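Local atomic coordinates of FAA hydrolase family protein (Pseudomonas aeruginosa, PDB entry 6J5Y), a protein that probably hydrolyses fumarylpyruvate to fumarate and pyruvate at a manganese-binding active site of the fumarylacetoacetate hydrolase superfamily. Residues F52-D57 against G111-R116; A71-S74 against N78-Y81; H80-L85 against I132-D137. All blocks are in the same frame, centred on the assembly; numbering follows the deposited sequence.

Contact 1: F52-D57 against G111-R116; sequences FCKPAD and GLDMTR. With MN (manganese (II) ion), chain C; PYR (pyruvic acid), chain B.
Lys54 and Phe52 both reach Asp113, one at each oxygen of its carboxylate. Lys54 runs extended as far as CE, then bends at chi4 (-98°), which turns NZ to the aspartate. Lys54 NZ lies 2.7 Å from Asp113 OD1, a salt bridge whose hydrogen bond is weak and whose exact length is doubtful, since OD1 sits too close to a neighbour in the model. A second weak bond runs from Lys54 NZ to the backbone O of Met114, at 3.3 Å. The ammonium also donates to the backbone oxygens of Lys134 and Ser139, so it is held inside the protein. With CG turned away from its backbone N (chi1 174°), Asp113 carries OD2 to the manganese, 2.2 Å from it. The Phe52 ring comes to this oxygen with its edge: Phe52 CZ is 3.3 Å from Asp113 OD2 and 3.4 Å from PYR O3, both in the ring plane. The ring and carboxylate planes differ by 38°. Two residues on, Thr115 OG1 donates to the backbone O of Asp113 at 2.9 Å, from above the carbonyl plane. Phe52 and Lys54 sit on strand 50-54, which pairs with strand 26-30. Asp113 lies at the break in strand 105-116, between strands 79-89 and 140-147.

Contact 2: A71-S74 against N78-Y81; sequences AYPS and NYHY
Tyr72 and Pro73 pack on Tyr79 through a proline CH-pi contact and an edge-to-face tyrosine pair, at the connection between two mixed sheets of the FAH-family fold. The contact joins the loop after strand 67-71 to the start of strand 79-89. Strand 67-71 belongs to the five-stranded mixed sheet, and strand 79-89 to the larger sheet that carries the metal site.

The proline contact is a CH-pi interaction. Pro73 CD stands over the middle of the Tyr79 ring, 3.3 Å from its centroid and only 1° off the ring normal. Pro73 CG lies over the same face, nearer one side, at 3.4 Å from Tyr79 CD1. The five-membered ring therefore covers one face of the phenol ring. Tyr79 points its CG away from its backbone N (chi1 174°), which carries its ring to Pro73.

The two tyrosines form an offset edge-to-face pair. Tyr79 turns its edge to the face of Tyr72, with centroids 5.2 Å apart and planes at 75°. The two side chains run antiparallel to one another. Tyr72 CE1 also touches the first side-chain carbon of Tyr79, 3.6 Å from Tyr79 CB. Phe136 extends the apolar cluster by touching Pro73.

The polar link goes through water. Tyr72 OH does not bond directly to the strand. One water lies at the edge of the Tyr72 ring, in its plane. This water is 2.9 Å from Tyr72 OH and accepts the backbone N-H of Tyr79, with its oxygen 2.7 Å from Tyr79 N.

Contact 3: H80-L85 against I132-D137; sequences HYEIEL and IGKAFD. With MN (manganese (II) ion), chain C; PYR (pyruvic acid), chain B.
Lys134 and Glu82 account for the buried surface of this contact, and they meet through their charged ends. The two side chains cross at about a right angle. Lys134 NZ lies 3.3 Å from Glu82 OE2, a salt bridge whose hydrogen bond is weak. Lys134 starts at the end of helix 131-134 and bends at chi2 (-64°). Beyond that bend it runs extended to the pyruvate. Its NZ donates to PYR O3 at 3.0 Å. Asp113 OD2 and Thr115 OG1 also bond to Lys134 NZ, and the aspartate is its stronger protein partner.

Glu82 is extended beyond CG, and its two oxygens have separate tasks. Glu82 OE1 binds manganese at 2.2 Å, while OE2 takes the lysine and a salt bridge from Arg117.

Glu84 joins at the metal and does not touch the lysine. Its OE2 binds manganese at 2.0 Å. Its OE1 accepts a hydrogen bond from the metal-bound water, whose oxygen is 2.8 Å from Glu84 OE1, and another from Gly202 N.

Pyruvate chelates the same ion: PYR O and PYR O3 lie 2.1 and 2.2 Å from manganese. PYR O3, the keto oxygen, thus meets both the metal and Lys134 NZ. Such a pairing would probably draw electron density from the keto group, and is consistent with stabilising negative charge on this oxygen.

In the fold
Contacts 1 and 3 share one site. Their centres are 4 Å apart, and both touch the manganese, the pyruvate and the metal-bound water. Contact 1 supplies Asp113 and contact 3 supplies Glu82 and Glu84, completing the protein ligands of the ion. The two contacts are tied directly by a salt bridge, with Asp113 OD2 2.7 Å from Lys134 NZ. Contact 2 lies outside the pocket: the Tyr79 side chain is about 12 Å from manganese. It still meets both others. Arg116 NH2 is 2.8 Å from Ser74 O, and Phe136 CZ is 4.0 Å from Tyr79 CE1. Strand 79-89 runs from contact 2 into contact 3, beside strand 105-116 of contact 1.

Contact 1: F52-D57 against G111-R116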
loop_
_atom_site.group_PDB
_atom_site.type_symbol
_atom_site.label_atom_id
_atom_site.label_comp_id
_atom_site.label_asym_id
_atom_site.label_seq_id
_atom_site.Cartn_x
_atom_site.Cartn_y
_atom_site.Cartn_z
ATOM N N PHE A 52 2.900 -10.142 1.787
ATOM C CA PHE A 52 4.337 -9.815 1.786
ATOM C C PHE A 52 4.518 -8.526 2.580
ATOM O O PHE A 52 3.508 -8.006 3.119
ATOM C CB PHE A 52 4.880 -9.725 0.365
ATOM C CG PHE A 52 4.268 -8.659 -0.510
ATOM C CD1 PHE A 52 3.101 -8.917 -1.221
ATOM C CD2 PHE A 52 4.892 -7.441 -0.678
ATOM C CE1 PHE A 52 2.573 -7.975 -2.089
ATOM C CE2 PHE A 52 4.339 -6.477 -1.516
ATOM C CZ PHE A 52 3.166 -6.744 -2.204
ATOM N N CYS A 53 5.766 -8.090 2.685
ATOM C CA CYS A 53 6.176 -6.974 3.559
ATOM C C CYS A 53 7.146 -6.053 2.827
ATOM O O CYS A 53 7.755 -6.449 1.802
ATOM C CB CYS A 53 6.802 -7.458 4.851
ATOM S SG CYS A 53 5.649 -8.372 5.916
ATOM N N LYS A 54 7.180 -4.830 3.323
ATOM C CA LYS A 54 8.188 -3.815 3.004
ATOM C C LYS A 54 8.689 -3.312 4.338
ATOM O O LYS A 54 7.955 -3.360 5.320
ATOM C CB LYS A 54 7.590 -2.643 2.221
ATOM C CG LYS A 54 6.949 -3.010 0.889
ATOM C CD LYS A 54 6.217 -1.837 0.289
ATOM C CE LYS A 54 5.551 -2.177 -1.019
ATOM N NZ LYS A 54 6.395 -1.756 -2.156
ATOM N N PRO A 55 9.928 -2.805 4.387
ATOM C CA PRO A 55 10.396 -2.118 5.593
ATOM C C PRO A 55 9.628 -0.796 5.798
ATOM O O PRO A 55 9.250 -0.127 4.821
ATOM C CB PRO A 55 11.899 -1.935 5.330
ATOM C CG PRO A 55 12.023 -1.947 3.816
ATOM C CD PRO A 55 10.943 -2.889 3.327
ATOM N N ALA A 56 9.400 -0.443 7.063
ATOM C CA ALA A 56 8.820 0.843 7.482
ATOM C C ALA A 56 9.490 1.949 6.669
ATOM O O ALA A 56 8.780 2.886 6.295
ATOM C CB ALA A 56 9.041 1.086 8.969
ATOM N N ASP A 57 10.817 1.888 6.491
ATOM C CA ASP A 57 11.591 3.023 5.915
ATOM C C ASP A 57 11.520 3.046 4.387
ATOM O O ASP A 57 12.122 3.950 3.808
ATOM C CB ASP A 57 13.020 3.123 6.452
ATOM C CG ASP A 57 13.967 1.963 6.239
ATOM O OD1 ASP A 57 13.726 1.124 5.353
ATOM O OD2 ASP A 57 14.967 1.944 6.952
ATOM N N GLY A 111 -2.168 4.821 -0.864
ATOM C CA GLY A 111 -0.791 4.341 -0.998
ATOM C C GLY A 111 -0.470 3.863 -2.395
ATOM O O GLY A 111 -1.393 3.540 -3.142
ATOM N N LEU A 112 0.823 3.791 -2.694
ATOM C CA LEU A 112 1.373 3.196 -3.929
ATOM C C LEU A 112 2.329 2.065 -3.539
ATOM O O LEU A 112 3.309 2.303 -2.796
ATOM C CB LEU A 112 2.110 4.270 -4.726
ATOM C CG LEU A 112 1.253 5.165 -5.609
ATOM C CD1 LEU A 112 2.038 6.398 -6.021
ATOM C CD2 LEU A 112 0.782 4.391 -6.842
ATOM N N ASP A 113 2.050 0.873 -4.046
ATOM C CA ASP A 113 2.944 -0.285 -3.892
ATOM C C ASP A 113 3.855 -0.278 -5.118
ATOM O O ASP A 113 3.594 -1.057 -6.078
ATOM C CB ASP A 113 2.119 -1.552 -3.656
ATOM C CG ASP A 113 2.972 -2.802 -3.634
ATOM O OD1 ASP A 113 4.217 -2.657 -3.502
ATOM O OD2 ASP A 113 2.399 -3.909 -3.766
ATOM N N MET A 114 4.888 0.563 -5.094
ATOM C CA MET A 114 5.791 0.718 -6.263
ATOM C C MET A 114 6.606 -0.586 -6.381
ATOM O O MET A 114 6.858 -1.259 -5.358
ATOM C CB MET A 114 6.677 1.963 -6.143
ATOM C CG MET A 114 5.870 3.264 -6.036
ATOM S SD MET A 114 4.744 3.513 -7.448
ATOM C CE MET A 114 5.892 3.421 -8.824
ATOM N N THR A 115 6.840 -1.051 -7.600
ATOM C CA THR A 115 7.222 -2.467 -7.840
ATOM C C THR A 115 8.294 -2.527 -8.932
ATOM O O THR A 115 8.065 -1.919 -9.961
ATOM C CB THR A 115 5.990 -3.296 -8.236
ATOM O OG1 THR A 115 5.064 -3.267 -7.145
ATOM C CG2 THR A 115 6.320 -4.733 -8.560
ATOM N N ARG A 116 9.435 -3.201 -8.705
ATOM C CA ARG A 116 10.371 -3.549 -9.805
ATOM C C ARG A 116 9.789 -4.811 -10.421
ATOM O O ARG A 116 10.121 -5.875 -9.929
ATOM C CB ARG A 116 11.807 -3.677 -9.295
ATOM C CG ARG A 116 12.304 -2.379 -8.668
ATOM C CD ARG A 116 13.778 -2.337 -8.382
ATOM N NE ARG A 116 14.168 -3.120 -7.223
ATOM C CZ ARG A 116 15.311 -2.966 -6.572
ATOM N NH1 ARG A 116 15.576 -3.729 -5.527
ATOM N NH2 ARG A 116 16.177 -2.042 -6.961
HETATM MN MN MN C . 0.333 -4.330 -4.320
HETATM C C PYR B . -0.931 -6.676 -5.604
HETATM O O PYR B . -1.225 -5.577 -5.090
HETATM O OXT PYR B . -1.789 -7.400 -6.163
HETATM C CA PYR B . 0.312 -7.066 -5.476
HETATM O O3 PYR B . 1.075 -6.346 -4.819
HETATM C CB PYR B . 0.884 -8.336 -6.034
HETATM O O HOH W 1 -0.054 -4.972 -2.289
#

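Contact 2: A71-S74 against N78-Y81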
loop_
_atom_site.group_PDB
_atom_site.type_symbol
_atom_site.label_atom_id
_atom_site.label_comp_id
_atom_site.label_asym_id
_atom_site.label_seq_id
_atom_site.Cartn_x
_atom_site.Cartn_y
_atom_site.Cartn_z
ATOM N N ALA A 71 12.842 8.924 -7.367
ATOM C CA ALA A 71 13.969 8.532 -8.236
ATOM C C ALA A 71 13.656 7.166 -8.834
ATOM O O ALA A 71 13.262 6.258 -8.098
ATOM C CB ALA A 71 15.284 8.549 -7.466
ATOM N N TYR A 72 13.769 7.024 -10.146
ATOM C CA TYR A 72 13.598 5.707 -10.796
ATOM C C TYR A 72 14.547 4.736 -10.098
ATOM O O TYR A 72 15.698 5.069 -9.857
ATOM C CB TYR A 72 13.870 5.829 -12.294
ATOM C CG TYR A 72 13.453 4.624 -13.091
ATOM C CD1 TYR A 72 12.173 4.531 -13.606
ATOM C CD2 TYR A 72 14.333 3.591 -13.350
ATOM C CE1 TYR A 72 11.789 3.455 -14.396
ATOM C CE2 TYR A 72 13.963 2.502 -14.123
ATOM C CZ TYR A 72 12.671 2.418 -14.619
ATOM O OH TYR A 72 12.247 1.335 -15.355
ATOM N N PRO A 73 14.112 3.532 -9.683
ATOM C CA PRO A 73 14.981 2.653 -8.901
ATOM C C PRO A 73 16.074 1.933 -9.711
ATOM O O PRO A 73 16.014 1.919 -10.941
ATOM C CB PRO A 73 14.005 1.644 -8.286
ATOM C CG PRO A 73 12.812 1.652 -9.214
ATOM C CD PRO A 73 12.743 3.022 -9.831
ATOM N N SER A 74 17.044 1.352 -9.002
ATOM C CA SER A 74 18.167 0.577 -9.593
ATOM C C SER A 74 17.674 -0.811 -10.035
ATOM O O SER A 74 16.601 -1.267 -9.573
ATOM C CB SER A 74 19.322 0.479 -8.631
ATOM O OG SER A 74 19.074 -0.505 -7.614
ATOM N N ASN A 78 11.404 -2.145 -15.601
ATOM C CA ASN A 78 9.928 -2.333 -15.621
ATOM C C ASN A 78 9.374 -1.956 -14.258
ATOM O O ASN A 78 9.154 -2.877 -13.436
ATOM C CB ASN A 78 9.550 -3.769 -15.983
ATOM C CG ASN A 78 8.094 -3.958 -16.331
ATOM O OD1 ASN A 78 7.330 -3.005 -16.376
ATOM N ND2 ASN A 78 7.704 -5.197 -16.590
ATOM N N TYR A 79 9.187 -0.658 -14.046
ATOM C CA TYR A 79 8.888 -0.047 -12.730
ATOM C C TYR A 79 7.396 0.278 -12.729
ATOM O O TYR A 79 7.000 1.235 -13.439
ATOM C CB TYR A 79 9.835 1.130 -12.500
ATOM C CG TYR A 79 9.614 1.975 -11.266
ATOM C CD1 TYR A 79 9.556 1.414 -10.003
ATOM C CD2 TYR A 79 9.539 3.359 -11.358
ATOM C CE1 TYR A 79 9.372 2.197 -8.875
ATOM C CE2 TYR A 79 9.389 4.160 -10.238
ATOM C CZ TYR A 79 9.323 3.572 -8.987
ATOM O OH TYR A 79 9.136 4.343 -7.876
ATOM N N HIS A 80 6.619 -0.453 -11.916
ATOM C CA HIS A 80 5.138 -0.404 -11.883
ATOM C C HIS A 80 4.597 0.412 -10.711
ATOM O O HIS A 80 5.079 0.276 -9.565
ATOM C CB HIS A 80 4.520 -1.798 -11.874
ATOM C CG HIS A 80 4.491 -2.427 -13.225
ATOM N ND1 HIS A 80 3.431 -3.213 -13.646
ATOM C CD2 HIS A 80 5.355 -2.359 -14.257
ATOM C CE1 HIS A 80 3.666 -3.643 -14.882
ATOM N NE2 HIS A 80 4.829 -3.116 -15.286
ATOM N N TYR A 81 3.591 1.229 -11.020
ATOM C CA TYR A 81 2.677 1.845 -10.030
ATOM C C TYR A 81 1.637 0.790 -9.657
ATOM O O TYR A 81 1.377 -0.107 -10.494
ATOM C CB TYR A 81 1.985 3.084 -10.599
ATOM C CG TYR A 81 1.190 2.802 -11.845
ATOM C CD1 TYR A 81 -0.084 2.260 -11.774
ATOM C CD2 TYR A 81 1.736 3.013 -13.096
ATOM C CE1 TYR A 81 -0.800 1.950 -12.917
ATOM C CE2 TYR A 81 1.010 2.748 -14.249
ATOM C CZ TYR A 81 -0.260 2.214 -14.161
ATOM O OH TYR A 81 -0.969 1.925 -15.294
HETATM O O HOH W 2 9.451 1.267 -15.991
#

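Contact 3: H80-L85 against I132-D137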
loop_
_atom_site.group_PDB
_atom_site.type_symbol
_atom_site.label_atom_id
_atom_site.label_comp_id
_atom_site.label_asym_id
_atom_site.label_seq_id
_atom_site.Cartn_x
_atom_site.Cartn_y
_atom_site.Cartn_z
ATOM N N HIS A 80 6.619 -0.453 -11.916
ATOM C CA HIS A 80 5.138 -0.404 -11.883
ATOM C C HIS A 80 4.597 0.412 -10.711
ATOM O O HIS A 80 5.079 0.276 -9.565
ATOM C CB HIS A 80 4.520 -1.798 -11.874
ATOM C CG HIS A 80 4.491 -2.427 -13.225
ATOM N ND1 HIS A 80 3.431 -3.213 -13.646
ATOM C CD2 HIS A 80 5.355 -2.359 -14.257
ATOM C CE1 HIS A 80 3.666 -3.643 -14.882
ATOM N NE2 HIS A 80 4.829 -3.116 -15.286
ATOM N N TYR A 81 3.591 1.229 -11.020
ATOM C CA TYR A 81 2.677 1.845 -10.030
ATOM C C TYR A 81 1.637 0.790 -9.657
ATOM O O TYR A 81 1.377 -0.107 -10.494
ATOM C CB TYR A 81 1.985 3.084 -10.599
ATOM C CG TYR A 81 1.190 2.802 -11.845
ATOM C CD1 TYR A 81 -0.084 2.260 -11.774
ATOM C CD2 TYR A 81 1.736 3.013 -13.096
ATOM C CE1 TYR A 81 -0.800 1.950 -12.917
ATOM C CE2 TYR A 81 1.010 2.748 -14.249
ATOM C CZ TYR A 81 -0.260 2.214 -14.161
ATOM O OH TYR A 81 -0.969 1.925 -15.294
ATOM N N GLU A 82 1.118 0.880 -8.430
ATOM C CA GLU A 82 -0.070 0.125 -7.948
ATOM C C GLU A 82 -0.793 0.965 -6.891
ATOM O O GLU A 82 -0.221 1.064 -5.771
ATOM C CB GLU A 82 0.356 -1.178 -7.265
ATOM C CG GLU A 82 1.081 -2.191 -8.135
ATOM C CD GLU A 82 1.274 -3.551 -7.474
ATOM O OE1 GLU A 82 0.914 -3.691 -6.309
ATOM O OE2 GLU A 82 1.822 -4.455 -8.113
ATOM N N ILE A 83 -1.982 1.534 -7.178
ATOM C CA ILE A 83 -2.732 2.344 -6.166
ATOM C C ILE A 83 -3.388 1.379 -5.172
ATOM O O ILE A 83 -3.847 0.298 -5.609
ATOM C CB ILE A 83 -3.735 3.310 -6.828
ATOM C CG1 ILE A 83 -4.147 4.432 -5.881
ATOM C CG2 ILE A 83 -4.942 2.584 -7.384
ATOM C CD1 ILE A 83 -3.001 5.313 -5.441
ATOM N N GLU A 84 -3.414 1.723 -3.878
ATOM C CA GLU A 84 -3.938 0.802 -2.834
ATOM C C GLU A 84 -4.527 1.617 -1.675
ATOM O O GLU A 84 -3.928 2.668 -1.315
ATOM C CB GLU A 84 -2.835 -0.138 -2.322
ATOM C CG GLU A 84 -2.024 -0.818 -3.408
ATOM C CD GLU A 84 -1.413 -2.172 -3.063
ATOM O OE1 GLU A 84 -1.582 -2.656 -1.898
ATOM O OE2 GLU A 84 -0.782 -2.757 -3.971
ATOM N N LEU A 85 -5.652 1.142 -1.133
ATOM C CA LEU A 85 -6.138 1.544 0.210
ATOM C C LEU A 85 -5.187 0.985 1.272
ATOM O O LEU A 85 -4.924 -0.238 1.275
ATOM C CB LEU A 85 -7.569 1.057 0.436
ATOM C CG LEU A 85 -8.143 1.286 1.836
ATOM C CD1 LEU A 85 -8.440 2.749 2.080
ATOM C CD2 LEU A 85 -9.392 0.451 2.037
ATOM N N ILE A 132 13.528 -8.238 -3.561
ATOM C CA ILE A 132 14.223 -7.347 -4.546
ATOM C C ILE A 132 13.185 -6.625 -5.432
ATOM O O ILE A 132 13.481 -5.498 -5.867
ATOM C CB ILE A 132 15.302 -8.081 -5.373
ATOM C CG1 ILE A 132 14.741 -9.279 -6.136
ATOM C CG2 ILE A 132 16.471 -8.500 -4.484
ATOM C CD1 ILE A 132 15.684 -9.839 -7.155
ATOM N N GLY A 133 12.031 -7.240 -5.703
ATOM C CA GLY A 133 10.922 -6.644 -6.481
ATOM C C GLY A 133 9.986 -5.741 -5.669
ATOM O O GLY A 133 9.391 -4.823 -6.275
ATOM N N LYS A 134 9.794 -6.006 -4.370
ATOM C CA LYS A 134 8.716 -5.372 -3.555
ATOM C C LYS A 134 9.257 -4.591 -2.358
ATOM O O LYS A 134 8.553 -3.666 -1.892
ATOM C CB LYS A 134 7.733 -6.437 -3.056
ATOM C CG LYS A 134 6.800 -6.989 -4.119
ATOM C CD LYS A 134 5.898 -5.909 -4.639
ATOM C CE LYS A 134 4.698 -6.400 -5.410
ATOM N NZ LYS A 134 3.760 -5.279 -5.628
ATOM N N ALA A 135 10.431 -4.917 -1.837
ATOM C CA ALA A 135 10.814 -4.423 -0.501
ATOM C C ALA A 135 11.989 -3.457 -0.625
ATOM O O ALA A 135 12.834 -3.441 0.267
ATOM C CB ALA A 135 11.107 -5.603 0.399
ATOM N N PHE A 136 12.008 -2.648 -1.685
ATOM C CA PHE A 136 13.177 -1.821 -2.084
ATOM C C PHE A 136 12.967 -0.382 -1.605
ATOM O O PHE A 136 11.935 -0.068 -0.975
ATOM C CB PHE A 136 13.427 -1.935 -3.590
ATOM C CG PHE A 136 12.301 -1.430 -4.450
ATOM C CD1 PHE A 136 11.194 -2.234 -4.720
ATOM C CD2 PHE A 136 12.327 -0.142 -4.964
ATOM C CE1 PHE A 136 10.154 -1.760 -5.512
ATOM C CE2 PHE A 136 11.282 0.332 -5.746
ATOM C CZ PHE A 136 10.203 -0.480 -6.030
ATOM N N ASP A 137 13.985 0.444 -1.847
ATOM C CA ASP A 137 14.117 1.825 -1.320
ATOM C C ASP A 137 12.951 2.677 -1.852
ATOM O O ASP A 137 12.660 2.604 -3.066
ATOM C CB ASP A 137 15.505 2.377 -1.663
ATOM C CG ASP A 137 16.638 1.665 -0.954
ATOM O OD1 ASP A 137 16.374 0.965 0.070
ATOM O OD2 ASP A 137 17.784 1.823 -1.402
HETATM MN MN MN C . 0.333 -4.330 -4.320
HETATM C C PYR B . -0.931 -6.676 -5.604
HETATM O O PYR B . -1.225 -5.577 -5.090
HETATM O OXT PYR B . -1.789 -7.400 -6.163
HETATM C CA PYR B . 0.312 -7.066 -5.476
HETATM O O3 PYR B . 1.075 -6.346 -4.819
HETATM C CB PYR B . 0.884 -8.336 -6.034
HETATM O O HOH W 1 -0.054 -4.972 -2.289
#